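Putative DNA-binding protein (Salmonella choleraesuis, PDB 2HX0) probably binds DNA and carries magnesium at a histidine-lined site. Local coordinates at residues A[18-23]-A[119-124]. The protein carries 2 engineered substitutions. Numbering follows the deposited sequence.
Unlike the reference sequence in segment 18-23: Leu23 (reference Phe).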
loop_
_atom_site.group_PDB
_atom_site.type_symbol
_atom_site.label_atom_id
_atom_site.label_comp_id
_atom_site.label_asym_id
_atom_site.label_seq_id
_atom_site.Cartn_x
_atom_site.Cartn_y
_atom_site.Cartn_z
ATOM N N ALA A 18 3.899 16.560 1.545
ATOM C CA ALA A 18 4.879 15.489 1.510
ATOM C C ALA A 18 5.876 15.683 0.388
ATOM O O ALA A 18 5.558 16.254 -0.654
ATOM C CB ALA A 18 4.181 14.144 1.349
ATOM N N ARG A 19 7.098 15.223 0.633
ATOM C CA ARG A 19 8.164 15.255 -0.352
ATOM C C ARG A 19 8.412 13.771 -0.602
ATOM O O ARG A 19 8.498 12.999 0.349
ATOM C CB ARG A 19 9.414 15.919 0.233
ATOM C CG ARG A 19 10.528 16.137 -0.780
ATOM C CD ARG A 19 11.655 16.985 -0.203
ATOM N NE ARG A 19 12.347 16.320 0.897
ATOM C CZ ARG A 19 12.324 16.731 2.161
ATOM N NH1 ARG A 19 11.640 17.814 2.499
ATOM N NH2 ARG A 19 12.999 16.063 3.085
ATOM N N PHE A 20 8.509 13.366 -1.863
ATOM C CA PHE A 20 8.727 11.955 -2.165
ATOM C C PHE A 20 10.090 11.652 -2.743
ATOM O O PHE A 20 10.701 12.478 -3.420
ATOM C CB PHE A 20 7.651 11.440 -3.117
ATOM C CG PHE A 20 6.280 11.457 -2.522
ATOM C CD1 PHE A 20 5.484 12.599 -2.598
ATOM C CD2 PHE A 20 5.803 10.352 -1.828
ATOM C CE1 PHE A 20 4.225 12.637 -1.985
ATOM C CE2 PHE A 20 4.551 10.379 -1.211
ATOM C CZ PHE A 20 3.765 11.524 -1.292
ATOM N N TYR A 21 10.554 10.443 -2.464
ATOM C CA TYR A 21 11.844 9.974 -2.941
ATOM C C TYR A 21 11.656 8.648 -3.652
ATOM O O TYR A 21 10.933 7.780 -3.174
ATOM C CB TYR A 21 12.809 9.760 -1.777
ATOM C CG TYR A 21 13.171 11.009 -1.012
ATOM C CD1 TYR A 21 12.353 11.489 0.002
ATOM C CD2 TYR A 21 14.345 11.701 -1.295
ATOM C CE1 TYR A 21 12.697 12.632 0.725
ATOM C CE2 TYR A 21 14.699 12.844 -0.581
ATOM C CZ TYR A 21 13.873 13.301 0.426
ATOM O OH TYR A 21 14.236 14.423 1.133
ATOM N N ALA A 22 12.307 8.491 -4.795
ATOM C CA ALA A 22 12.211 7.240 -5.527
ATOM C C ALA A 22 13.586 6.596 -5.537
ATOM O O ALA A 22 14.585 7.260 -5.796
ATOM C CB ALA A 22 11.739 7.494 -6.963
ATOM N N LEU A 23 13.650 5.309 -5.234
ATOM C CA LEU A 23 14.940 4.639 -5.249
ATOM C C LEU A 23 14.813 3.174 -5.591
ATOM O O LEU A 23 13.740 2.587 -5.481
ATOM C CB LEU A 23 15.649 4.794 -3.905
ATOM C CG LEU A 23 14.952 4.266 -2.651
ATOM C CD1 LEU A 23 15.996 3.881 -1.606
ATOM C CD2 LEU A 23 14.000 5.323 -2.107
ATOM N N GLU A 119 12.019 -1.671 -5.644
ATOM C CA GLU A 119 11.672 -0.315 -6.054
ATOM C C GLU A 119 10.842 0.308 -4.953
ATOM O O GLU A 119 9.863 -0.277 -4.507
ATOM C CB GLU A 119 10.880 -0.361 -7.356
ATOM C CG GLU A 119 11.705 -0.844 -8.546
ATOM C CD GLU A 119 10.866 -1.112 -9.782
ATOM O OE1 GLU A 119 9.879 -0.381 -10.009
ATOM O OE2 GLU A 119 11.205 -2.047 -10.540
ATOM N N LEU A 120 11.235 1.502 -4.525
ATOM C CA LEU A 120 10.543 2.169 -3.438
ATOM C C LEU A 120 10.225 3.629 -3.684
ATOM O O LEU A 120 11.000 4.348 -4.307
ATOM C CB LEU A 120 11.402 2.116 -2.170
ATOM C CG LEU A 120 11.728 0.794 -1.485
ATOM C CD1 LEU A 120 13.135 0.852 -0.914
ATOM C CD2 LEU A 120 10.709 0.533 -0.386
ATOM N N VAL A 121 9.065 4.054 -3.195
ATOM C CA VAL A 121 8.695 5.459 -3.239
ATOM C C VAL A 121 8.475 5.757 -1.761
ATOM O O VAL A 121 7.589 5.178 -1.125
ATOM C CB VAL A 121 7.406 5.732 -4.018
ATOM C CG1 VAL A 121 7.036 7.212 -3.876
ATOM C CG2 VAL A 121 7.613 5.405 -5.476
ATOM N N ILE A 122 9.313 6.623 -1.208
ATOM C CA ILE A 122 9.223 6.971 0.200
ATOM C C ILE A 122 8.731 8.397 0.385
ATOM O O ILE A 122 9.235 9.319 -0.246
ATOM C CB ILE A 122 10.601 6.818 0.878
ATOM C CG1 ILE A 122 11.046 5.350 0.800
ATOM C CG2 ILE A 122 10.533 7.306 2.324
ATOM C CD1 ILE A 122 11.374 4.825 -0.557
ATOM N N GLY A 123 7.731 8.567 1.244
ATOM C CA GLY A 123 7.211 9.896 1.508
ATOM C C GLY A 123 7.788 10.439 2.801
ATOM O O GLY A 123 8.035 9.681 3.736
ATOM N N GLU A 124 8.032 11.745 2.837
ATOM C CA GLU A 124 8.555 12.428 4.023
ATOM C C GLU A 124 7.595 13.584 4.300
ATOM O O GLU A 124 7.174 14.281 3.376
ATOM C CB GLU A 124 9.967 12.971 3.763
ATOM C CG GLU A 124 10.430 14.063 4.746
ATOM C CD GLU A 124 10.833 13.537 6.120
ATOM O OE1 GLU A 124 10.455 12.405 6.478
ATOM O OE2 GLU A 124 11.529 14.271 6.855
HETATM O O HOH W 1 12.744 16.450 6.030
#
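Arg19 and Glu124 lie side by side without a direct salt bridge: CG of Glu124 sits over one face of the guanidinium, 3.7 Å from Arg19 NH2, and a water joins the charges, accepting from Arg19 NH2 (3.0 Å) and donating to Glu124 OE2 (2.6 Å). The guanidinium turns its edge to the Tyr21 hydroxyl, NE (2.7 Å) and NH2 both gripping Tyr21 OH within its plane; a bend at chi3 (65°) carries NE round to this side. Glu124 OE2 also pairs with Arg148 and takes the backbone N-H of Arg45. Six backbone hydrogen bonds join the antiparallel strands, two each at Arg19–Glu124, Tyr21–Ile122 and Leu23–Leu120. At the non-hydrogen-bonded pair Phe20–Gly123, the ring slants across the glycine, CD2 3.6 Å from Gly123 CA, and reaches Val121 CG1 at 3.9 Å. On this face Phe20 meets Trp48 of a second subunit, while the backbone of edge strand 15-25 continues the sheet into that chain. On the other face, Leu23, which differs from the reference sequence, and Leu120 pack against helix 31-42, as Tyr21 does through Phe38. Arg19 spends N-H groups on a phenol oxygen and a water, so its attraction to the Glu124 carboxylate is probably long-range and water-mediated.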